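Local atomic coordinates of xylose isomerase domain protein (Alicyclobacillus acidocaldarius subsp. acidocaldarius, PDB entry 3U0H), a protein that probably acts as an isomerase of the xylose isomerase-like TIM-barrel family, although its substrate is not established. Residues A121-L132 against F165-V174; Q157-W166 against A186-L196. All coordinates share one frame; numbering follows the deposited sequence.

Interaction 1 (A121-L132 against F165-V174); sequences ARRIRQVAVELL and FWEAIGAPNV. With EDO (1,2-ethanediol), chain E.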
loop_
_atom_site.group_PDB
_atom_site.type_symbol
_atom_site.label_atom_id
_atom_site.label_comp_id
_atom_site.label_asym_id
_atom_site.label_seq_id
_atom_site.Cartn_x
_atom_site.Cartn_y
_atom_site.Cartn_z
ATOM N N ALA A 121 14.256 8.202 4.416
ATOM C CA ALA A 121 13.076 7.361 4.762
ATOM C C ALA A 121 12.454 6.842 3.479
ATOM O O ALA A 121 12.161 5.641 3.342
ATOM C CB ALA A 121 12.019 8.127 5.570
ATOM N N ARG A 122 12.289 7.719 2.517
ATOM C CA ARG A 122 11.573 7.342 1.292
ATOM C C ARG A 122 12.365 6.362 0.419
ATOM O O ARG A 122 11.807 5.508 -0.229
ATOM C CB ARG A 122 11.168 8.587 0.507
ATOM C CG ARG A 122 10.456 8.294 -0.817
ATOM C CD ARG A 122 11.410 8.239 -2.003
ATOM N NE ARG A 122 12.248 9.434 -2.217
ATOM C CZ ARG A 122 13.189 9.553 -3.167
ATOM N NH1 ARG A 122 13.490 8.545 -3.990
ATOM N NH2 ARG A 122 13.839 10.702 -3.295
ATOM N N ARG A 123 13.672 6.508 0.372
ATOM C CA ARG A 123 14.517 5.656 -0.490
ATOM C C ARG A 123 14.709 4.244 0.079
ATOM O O ARG A 123 14.838 3.275 -0.658
ATOM C CB ARG A 123 15.890 6.323 -0.681
ATOM C CG ARG A 123 15.873 7.530 -1.592
ATOM C CD ARG A 123 17.255 8.126 -1.787
ATOM N NE ARG A 123 17.298 9.142 -2.820
ATOM C CZ ARG A 123 18.431 9.659 -3.316
ATOM N NH1 ARG A 123 19.646 9.224 -2.885
ATOM N NH2 ARG A 123 18.371 10.604 -4.247
ATOM N N ILE A 124 14.783 4.165 1.391
ATOM C CA ILE A 124 14.864 2.901 2.114
ATOM C C ILE A 124 13.568 2.141 1.940
ATOM O O ILE A 124 13.585 0.925 1.778
ATOM C CB ILE A 124 15.177 3.110 3.627
ATOM C CG1 ILE A 124 16.620 3.673 3.788
ATOM C CG2 ILE A 124 15.061 1.786 4.389
ATOM C CD1 ILE A 124 17.119 3.941 5.207
ATOM N N ARG A 125 12.450 2.870 1.948
ATOM C CA ARG A 125 11.118 2.316 1.703
ATOM C C ARG A 125 11.091 1.714 0.294
ATOM O O ARG A 125 10.624 0.577 0.086
ATOM C CB ARG A 125 10.061 3.423 1.844
ATOM C CG ARG A 125 8.650 3.002 1.521
ATOM C CD ARG A 125 7.725 4.246 1.374
ATOM N NE ARG A 125 7.904 5.124 2.512
ATOM C CZ ARG A 125 7.805 6.458 2.569
ATOM N NH1 ARG A 125 7.461 7.187 1.537
ATOM N NH2 ARG A 125 8.069 7.046 3.755
ATOM N N GLN A 126 11.530 2.504 -0.685
ATOM C CA GLN A 126 11.622 2.028 -2.077
ATOM C C GLN A 126 12.516 0.776 -2.159
ATOM O O GLN A 126 12.184 -0.178 -2.832
ATOM C CB GLN A 126 12.100 3.131 -2.998
ATOM C CG GLN A 126 11.063 4.223 -3.282
ATOM C CD GLN A 126 11.613 5.345 -4.173
ATOM O OE1 GLN A 126 12.700 5.856 -3.959
ATOM N NE2 GLN A 126 10.865 5.708 -5.170
ATOM N N VAL A 127 13.630 0.764 -1.459
ATOM C CA VAL A 127 14.485 -0.405 -1.471
ATOM C C VAL A 127 13.743 -1.600 -0.877
ATOM O O VAL A 127 13.736 -2.677 -1.485
ATOM C CB VAL A 127 15.787 -0.127 -0.755
ATOM C CG1 VAL A 127 16.584 -1.410 -0.450
ATOM C CG2 VAL A 127 16.632 0.824 -1.604
ATOM N N ALA A 128 13.096 -1.396 0.268
ATOM C CA ALA A 128 12.417 -2.474 0.962
ATOM C C ALA A 128 11.300 -3.028 0.108
ATOM O O ALA A 128 11.103 -4.214 0.047
ATOM C CB ALA A 128 11.828 -1.955 2.255
ATOM N N VAL A 129 10.564 -2.157 -0.550
ATOM C CA VAL A 129 9.513 -2.565 -1.459
ATOM C C VAL A 129 10.018 -3.409 -2.633
ATOM O O VAL A 129 9.375 -4.415 -2.963
ATOM C CB VAL A 129 8.701 -1.364 -1.981
ATOM C CG1 VAL A 129 7.781 -1.762 -3.155
ATOM C CG2 VAL A 129 7.915 -0.747 -0.823
ATOM N N GLU A 130 11.171 -3.097 -3.219
ATOM C CA GLU A 130 11.674 -3.913 -4.340
ATOM C C GLU A 130 11.976 -5.304 -3.817
ATOM O O GLU A 130 12.051 -6.265 -4.600
ATOM C CB GLU A 130 12.956 -3.345 -4.996
ATOM C CG GLU A 130 12.728 -2.080 -5.803
ATOM C CD GLU A 130 11.690 -2.317 -6.873
ATOM O OE1 GLU A 130 11.819 -3.332 -7.574
ATOM O OE2 GLU A 130 10.720 -1.551 -6.977
ATOM N N LEU A 131 12.121 -5.429 -2.504
ATOM C CA LEU A 131 12.569 -6.734 -1.964
ATOM C C LEU A 131 11.416 -7.608 -1.433
ATOM O O LEU A 131 11.610 -8.780 -1.126
ATOM C CB LEU A 131 13.670 -6.542 -0.906
ATOM C CG LEU A 131 15.017 -5.976 -1.389
ATOM C CD1 LEU A 131 15.821 -5.566 -0.148
ATOM C CD2 LEU A 131 15.837 -6.990 -2.193
ATOM N N LEU A 132 10.215 -7.046 -1.345
ATOM C CA LEU A 132 9.077 -7.811 -0.837
ATOM C C LEU A 132 8.800 -9.064 -1.672
ATOM O O LEU A 132 8.527 -10.056 -1.077
ATOM C CB LEU A 132 7.804 -6.943 -0.716
ATOM C CG LEU A 132 7.870 -5.819 0.343
ATOM C CD1 LEU A 132 6.705 -4.792 0.262
ATOM C CD2 LEU A 132 7.943 -6.468 1.735
ATOM N N PHE A 165 12.646 5.349 13.580
ATOM C CA PHE A 165 12.925 5.619 12.145
ATOM C C PHE A 165 12.172 4.635 11.258
ATOM O O PHE A 165 11.680 5.040 10.207
ATOM C CB PHE A 165 14.421 5.647 11.885
ATOM C CG PHE A 165 14.817 6.012 10.469
ATOM C CD1 PHE A 165 14.330 7.156 9.856
ATOM C CD2 PHE A 165 15.725 5.236 9.782
ATOM C CE1 PHE A 165 14.708 7.491 8.585
ATOM C CE2 PHE A 165 16.081 5.569 8.483
ATOM C CZ PHE A 165 15.578 6.702 7.890
ATOM N N TRP A 166 11.984 3.387 11.723
ATOM C CA TRP A 166 11.026 2.453 11.101
ATOM C C TRP A 166 9.673 3.032 10.788
ATOM O O TRP A 166 9.065 2.708 9.818
ATOM C CB TRP A 166 10.828 1.181 11.945
ATOM C CG TRP A 166 12.081 0.354 12.124
ATOM C CD1 TRP A 166 13.237 0.374 11.338
ATOM C CD2 TRP A 166 12.303 -0.696 13.110
ATOM N NE1 TRP A 166 14.140 -0.539 11.770
ATOM C CE2 TRP A 166 13.667 -1.171 12.893
ATOM C CE3 TRP A 166 11.569 -1.195 14.185
ATOM C CZ2 TRP A 166 14.237 -2.170 13.678
ATOM C CZ3 TRP A 166 12.159 -2.200 14.973
ATOM C CH2 TRP A 166 13.465 -2.685 14.712
ATOM N N GLU A 167 9.162 3.884 11.613
ATOM C CA GLU A 167 7.854 4.481 11.358
ATOM C C GLU A 167 7.915 5.418 10.152
ATOM O O GLU A 167 7.000 5.493 9.398
ATOM C CB GLU A 167 7.418 5.289 12.589
ATOM C CG GLU A 167 7.232 4.484 13.884
ATOM C CD GLU A 167 6.803 5.351 15.097
ATOM O OE1 GLU A 167 6.063 6.367 14.926
ATOM O OE2 GLU A 167 7.222 5.007 16.240
ATOM N N ALA A 168 9.023 6.139 9.984
ATOM C CA ALA A 168 9.149 7.092 8.856
ATOM C C ALA A 168 9.121 6.292 7.558
ATOM O O ALA A 168 8.425 6.635 6.607
ATOM C CB ALA A 168 10.446 7.919 8.984
ATOM N N ILE A 169 9.867 5.183 7.572
ATOM C CA ILE A 169 10.059 4.338 6.407
ATOM C C ILE A 169 8.717 3.675 6.038
ATOM O O ILE A 169 8.350 3.624 4.876
ATOM C CB ILE A 169 11.151 3.220 6.666
ATOM C CG1 ILE A 169 12.546 3.823 7.027
ATOM C CG2 ILE A 169 11.209 2.291 5.448
ATOM C CD1 ILE A 169 13.613 2.840 7.617
ATOM N N GLY A 170 8.046 3.103 7.024
ATOM C CA GLY A 170 6.735 2.499 6.869
ATOM C C GLY A 170 6.678 1.298 5.965
ATOM O O GLY A 170 5.736 1.172 5.207
ATOM N N ALA A 171 7.701 0.435 6.024
ATOM C CA ALA A 171 7.782 -0.765 5.189
ATOM C C ALA A 171 7.835 -1.885 6.159
ATOM O O ALA A 171 8.595 -1.838 7.143
ATOM C CB ALA A 171 9.031 -0.810 4.302
ATOM N N PRO A 172 7.085 -2.944 5.882
ATOM C CA PRO A 172 6.925 -4.016 6.885
ATOM C C PRO A 172 8.159 -4.951 7.028
ATOM O O PRO A 172 8.345 -5.576 8.063
ATOM C CB PRO A 172 5.716 -4.775 6.358
ATOM C CG PRO A 172 5.711 -4.560 4.834
ATOM C CD PRO A 172 6.474 -3.280 4.572
ATOM N N ASN A 173 9.051 -4.965 6.048
ATOM C CA ASN A 173 10.202 -5.848 6.071
ATOM C C ASN A 173 11.501 -5.173 6.463
ATOM O O ASN A 173 12.577 -5.635 5.985
ATOM C CB ASN A 173 10.421 -6.561 4.691
ATOM C CG ASN A 173 10.639 -5.590 3.549
ATOM O OD1 ASN A 173 10.077 -4.510 3.555
ATOM N ND2 ASN A 173 11.394 -5.986 2.545
ATOM N N VAL A 174 11.447 -4.149 7.327
ATOM C CA VAL A 174 12.664 -3.420 7.742
ATOM C C VAL A 174 12.933 -3.615 9.205
ATOM O O VAL A 174 12.053 -3.407 10.027
ATOM C CB VAL A 174 12.633 -1.909 7.389
ATOM C CG1 VAL A 174 13.909 -1.171 7.814
ATOM C CG2 VAL A 174 12.483 -1.775 5.877
HETATM C C1 EDO E . 4.375 4.932 3.144
HETATM O O1 EDO E . 3.410 5.080 2.116
HETATM C C2 EDO E . 4.685 3.459 3.364
HETATM O O2 EDO E . 3.836 2.988 4.397
#
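Ala128 O takes two donors from opposite faces of its carbonyl plane. One is Leu131 N of its own helix. The other is Asn173 ND2, 3.1 Å from Ala128 O. Asn173 ND2 also bonds Met136 O, which fixes the turn of the amide. With chi1 at 59°, Asn173 CG lies between its backbone N and carbonyl carbon, and OD1 faces Ala128 CB. This oxygen is buried, with no polar partner in the model. Leu132 CD2 presses on the same amide, 3.4 Å from Asn173 CG.

One turn earlier in the helix, Arg125 reaches the carbonyls of the last turn of helix 159-169. Its NE bonds Ile169 O at 2.8 Å, nearly straight (170°). Its NH2 bonds Ala168 O at 2.9 Å, more bent. Both oxygens lie near the guanidinium plane, so the two bonds fix how the group is turned, and ethanediol C1 sits over one face. Ahead of Arg125 the packing is apolar. Ala121 CB meets Ala168 CB at 3.8 Å, and Ile124 CG2 meets Ile169 CD1. Ile124 CD1 comes to the edge of the Phe165 ring.

Arg125 NH1 also bonds Glu167 O of the second subunit, whose own Arg125 NH2 bonds Ala168 O. The helix segments cross at -70°, their axes 8.9 Å apart. They are neighbouring outer TIM-barrel helices over strand 137-141: Leu131 rests on Val138, and Ile169 on Leu140.

Interaction 2 (Q157-W166 against A186-L196); sequences QSLADLKTFW and AGEHEDDLAQL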
loop_
_atom_site.group_PDB
_atom_site.type_symbol
_atom_site.label_atom_id
_atom_site.label_comp_id
_atom_site.label_asym_id
_atom_site.label_seq_id
_atom_site.Cartn_x
_atom_site.Cartn_y
_atom_site.Cartn_z
ATOM N N GLN A 157 21.435 6.807 16.731
ATOM C CA GLN A 157 22.590 6.436 17.600
ATOM C C GLN A 157 22.337 5.255 18.500
ATOM O O GLN A 157 23.175 4.915 19.370
ATOM C CB GLN A 157 23.010 7.627 18.451
ATOM C CG GLN A 157 23.538 8.759 17.579
ATOM C CD GLN A 157 23.699 10.055 18.311
ATOM O OE1 GLN A 157 23.622 10.121 19.536
ATOM N NE2 GLN A 157 23.958 11.101 17.552
ATOM N N SER A 158 21.245 4.556 18.203
ATOM C CA SER A 158 20.768 3.501 19.062
ATOM C C SER A 158 19.602 2.758 18.447
ATOM O O SER A 158 18.927 3.249 17.536
ATOM C CB SER A 158 20.264 4.108 20.370
ATOM O OG SER A 158 18.999 4.776 20.127
ATOM N N LEU A 159 19.347 1.590 19.004
ATOM C CA LEU A 159 18.208 0.807 18.630
ATOM C C LEU A 159 16.885 1.552 18.850
ATOM O O LEU A 159 16.014 1.480 18.014
ATOM C CB LEU A 159 18.206 -0.483 19.437
ATOM C CG LEU A 159 16.998 -1.367 19.199
ATOM C CD1 LEU A 159 16.945 -1.687 17.664
ATOM C CD2 LEU A 159 17.038 -2.619 20.096
ATOM N N ALA A 160 16.740 2.238 19.965
ATOM C CA ALA A 160 15.504 3.052 20.261
ATOM C C ALA A 160 15.285 4.097 19.164
ATOM O O ALA A 160 14.192 4.271 18.657
ATOM C CB ALA A 160 15.550 3.736 21.672
ATOM N N ASP A 161 16.349 4.774 18.775
ATOM C CA ASP A 161 16.276 5.719 17.650
ATOM C C ASP A 161 15.837 5.012 16.357
ATOM O O ASP A 161 14.944 5.492 15.642
ATOM C CB ASP A 161 17.631 6.374 17.368
ATOM C CG ASP A 161 18.075 7.363 18.435
ATOM O OD1 ASP A 161 17.331 7.612 19.395
ATOM O OD2 ASP A 161 19.229 7.843 18.300
ATOM N N LEU A 162 16.517 3.909 16.046
ATOM C CA LEU A 162 16.197 3.150 14.853
ATOM C C LEU A 162 14.724 2.739 14.810
ATOM O O LEU A 162 14.115 2.772 13.730
ATOM C CB LEU A 162 17.067 1.903 14.724
ATOM C CG LEU A 162 16.802 1.018 13.473
ATOM C CD1 LEU A 162 16.937 1.798 12.181
ATOM C CD2 LEU A 162 17.745 -0.217 13.449
ATOM N N LYS A 163 14.164 2.329 15.956
ATOM C CA LYS A 163 12.765 1.937 15.975
ATOM C C LYS A 163 11.826 3.086 15.638
ATOM O O LYS A 163 10.791 2.844 15.009
ATOM C CB LYS A 163 12.357 1.438 17.322
ATOM C CG LYS A 163 12.779 0.041 17.671
ATOM C CD LYS A 163 12.399 -0.156 19.149
ATOM C CE LYS A 163 12.133 -1.597 19.521
ATOM N NZ LYS A 163 12.038 -1.781 21.009
ATOM N N THR A 164 12.134 4.317 16.043
ATOM C CA THR A 164 11.277 5.436 15.608
ATOM C C THR A 164 11.467 5.633 14.098
ATOM O O THR A 164 10.525 5.946 13.381
ATOM C CB THR A 164 11.549 6.733 16.353
ATOM O OG1 THR A 164 12.877 7.191 15.996
ATOM C CG2 THR A 164 11.461 6.493 17.903
ATOM N N PHE A 165 12.646 5.349 13.580
ATOM C CA PHE A 165 12.925 5.619 12.145
ATOM C C PHE A 165 12.172 4.635 11.258
ATOM O O PHE A 165 11.680 5.040 10.207
ATOM C CB PHE A 165 14.421 5.647 11.885
ATOM C CG PHE A 165 14.817 6.012 10.469
ATOM C CD1 PHE A 165 14.330 7.156 9.856
ATOM C CD2 PHE A 165 15.725 5.236 9.782
ATOM C CE1 PHE A 165 14.708 7.491 8.585
ATOM C CE2 PHE A 165 16.081 5.569 8.483
ATOM C CZ PHE A 165 15.578 6.702 7.890
ATOM N N TRP A 166 11.984 3.387 11.723
ATOM C CA TRP A 166 11.026 2.453 11.101
ATOM C C TRP A 166 9.673 3.032 10.788
ATOM O O TRP A 166 9.065 2.708 9.818
ATOM C CB TRP A 166 10.828 1.181 11.945
ATOM C CG TRP A 166 12.081 0.354 12.124
ATOM C CD1 TRP A 166 13.237 0.374 11.338
ATOM C CD2 TRP A 166 12.303 -0.696 13.110
ATOM N NE1 TRP A 166 14.140 -0.539 11.770
ATOM C CE2 TRP A 166 13.667 -1.171 12.893
ATOM C CE3 TRP A 166 11.569 -1.195 14.185
ATOM C CZ2 TRP A 166 14.237 -2.170 13.678
ATOM C CZ3 TRP A 166 12.159 -2.200 14.973
ATOM C CH2 TRP A 166 13.465 -2.685 14.712
ATOM N N ALA A 186 26.285 2.130 22.559
ATOM C CA ALA A 186 25.012 2.819 22.855
ATOM C C ALA A 186 24.539 2.583 24.296
ATOM O O ALA A 186 23.499 3.125 24.696
ATOM C CB ALA A 186 23.905 2.437 21.865
ATOM N N GLY A 187 25.272 1.772 25.056
ATOM C CA GLY A 187 24.921 1.537 26.465
ATOM C C GLY A 187 23.640 0.735 26.616
ATOM O O GLY A 187 22.968 0.828 27.630
ATOM N N GLU A 188 23.309 -0.098 25.635
ATOM C CA GLU A 188 22.110 -0.951 25.727
ATOM C C GLU A 188 22.280 -2.216 26.622
ATOM O O GLU A 188 23.387 -2.576 26.967
ATOM C CB GLU A 188 21.676 -1.319 24.294
ATOM C CG GLU A 188 21.252 -0.097 23.507
ATOM C CD GLU A 188 21.132 -0.319 22.015
ATOM O OE1 GLU A 188 21.651 -1.354 21.479
ATOM O OE2 GLU A 188 20.498 0.565 21.394
ATOM N N HIS A 189 21.167 -2.877 26.911
ATOM C CA HIS A 189 21.022 -4.006 27.843
ATOM C C HIS A 189 20.547 -5.215 27.062
ATOM O O HIS A 189 19.854 -5.089 26.040
ATOM C CB HIS A 189 19.954 -3.624 28.892
ATOM C CG HIS A 189 19.897 -4.516 30.130
ATOM N ND1 HIS A 189 19.175 -5.675 30.177
ATOM C CD2 HIS A 189 20.428 -4.334 31.434
ATOM C CE1 HIS A 189 19.266 -6.214 31.415
ATOM N NE2 HIS A 189 20.025 -5.390 32.184
ATOM N N GLU A 190 20.926 -6.404 27.529
ATOM C CA GLU A 190 20.421 -7.670 26.985
ATOM C C GLU A 190 18.902 -7.598 26.651
ATOM O O GLU A 190 18.493 -8.040 25.589
ATOM C CB GLU A 190 20.745 -8.818 27.964
ATOM C CG GLU A 190 19.809 -10.030 27.918
ATOM C CD GLU A 190 20.330 -11.248 28.656
ATOM O OE1 GLU A 190 21.279 -11.146 29.464
ATOM O OE2 GLU A 190 19.763 -12.324 28.416
ATOM N N ASP A 191 18.095 -7.010 27.541
ATOM C CA ASP A 191 16.633 -6.939 27.378
ATOM C C ASP A 191 16.209 -6.055 26.189
ATOM O O ASP A 191 15.116 -6.229 25.674
ATOM C CB ASP A 191 15.880 -6.456 28.675
ATOM C CG ASP A 191 16.070 -7.386 29.878
ATOM O OD1 ASP A 191 16.511 -8.543 29.691
ATOM O OD2 ASP A 191 15.749 -6.966 31.020
ATOM N N ASP A 192 17.034 -5.098 25.784
ATOM C CA ASP A 192 16.705 -4.311 24.600
ATOM C C ASP A 192 16.581 -5.193 23.347
ATOM O O ASP A 192 15.694 -5.003 22.490
ATOM C CB ASP A 192 17.744 -3.210 24.387
ATOM C CG ASP A 192 17.711 -2.168 25.493
ATOM O OD1 ASP A 192 16.628 -1.569 25.715
ATOM O OD2 ASP A 192 18.766 -1.950 26.139
ATOM N N LEU A 193 17.446 -6.212 23.311
ATOM C CA LEU A 193 17.530 -7.146 22.217
ATOM C C LEU A 193 16.552 -8.262 22.378
ATOM O O LEU A 193 15.973 -8.682 21.396
ATOM C CB LEU A 193 18.929 -7.698 22.126
ATOM C CG LEU A 193 20.028 -6.660 22.017
ATOM C CD1 LEU A 193 21.386 -7.352 21.951
ATOM C CD2 LEU A 193 19.817 -5.780 20.792
ATOM N N ALA A 194 16.350 -8.758 23.601
ATOM C CA ALA A 194 15.358 -9.808 23.841
ATOM C C ALA A 194 13.902 -9.403 23.498
ATOM O O ALA A 194 13.069 -10.260 23.223
ATOM C CB ALA A 194 15.409 -10.322 25.291
ATOM N N GLN A 195 13.587 -8.120 23.544
ATOM C CA GLN A 195 12.209 -7.715 23.384
ATOM C C GLN A 195 11.910 -7.427 21.939
ATOM O O GLN A 195 10.812 -7.039 21.625
ATOM C CB GLN A 195 11.947 -6.535 24.305
ATOM C CG GLN A 195 11.665 -7.056 25.747
ATOM C CD GLN A 195 12.114 -6.110 26.864
ATOM O OE1 GLN A 195 12.487 -4.960 26.593
ATOM N NE2 GLN A 195 12.118 -6.595 28.119
ATOM N N LEU A 196 12.906 -7.550 21.048
ATOM C CA LEU A 196 12.677 -7.396 19.579
ATOM C C LEU A 196 11.901 -8.556 18.975
ATOM O O LEU A 196 12.224 -9.698 19.232
ATOM C CB LEU A 196 13.976 -7.306 18.800
ATOM C CG LEU A 196 14.720 -6.008 18.890
ATOM C CD1 LEU A 196 16.025 -6.205 18.160
ATOM C CD2 LEU A 196 13.882 -4.872 18.305
HETATM O O HOH W 1 18.519 1.682 22.321
HETATM O O HOH W 2 14.052 -3.235 22.242
HETATM O O HOH W 3 10.671 -4.303 20.254
#
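A carboxylate from outside the helix helps to cap the start of helix 159-169: Glu188 OE2 accepts from Leu159 N at 2.8 Å. The donor arrives nearly along the C-O axis of that oxygen. Water 1 accepts from Ala160 N, but its bond to Glu188 OE2 is doubtful, being very short. Ser158 is the N-cap, its OG accepting from Asp161 N. Glu188 OE1 bonds Tyr142 OH, so both carboxylate oxygens are engaged. Were Glu188 an alanine, Leu159 N and Tyr142 OH would probably lose this partner, and a gap would probably open beside Leu159 CB.

Leu159 turns CG opposite its backbone N (chi1 176°), and chi2 of 57° puts CD2 against helix 190-194. Leu159 CD2 lies 3.6 Å from Asp192 O and 4.2 Å from Leu196 CD1. Leu196 CD2 touches Lys163 CE at 3.9 Å and the edge of the Trp166 ring. The extended Lys163 chain carries NZ to water 3, which donates to Gln195 O. A His189-Asp192 capping box starts helix 190-194; both helices lie on the outside of the TIM barrel. The join is apolar where the tips of Leu159 and Leu196 meet, polar at Leu159 N and water-mediated at Lys163; the negative Glu188 probably suits the helix dipole.

In the fold
Both interactions use helix 159-169. Interaction 2 uses its N-terminal turn and one side as far as Trp166, against the 186-196 segment, which follows barrel strand 174-179. In interaction 1 the C-terminal turn and the chain leading into that strand meet helix 113-131. The centres lie about 18 Å apart. Phe165 and Trp166 belong to both, but Phe165 packs toward helix 113-131 and Trp166 toward Leu196. Together they join helix 113-131, helix 159-169 and the short helix 190-194 on the outside of the barrel. Both also border the second subunit: Asp161 forms a salt bridge with its Arg115, and Arg122 with its Glu167. A bound ethanediol, probably from the crystallisation liquor, bonds Gly170 O of interaction 1 and Gly170 O of the second subunit.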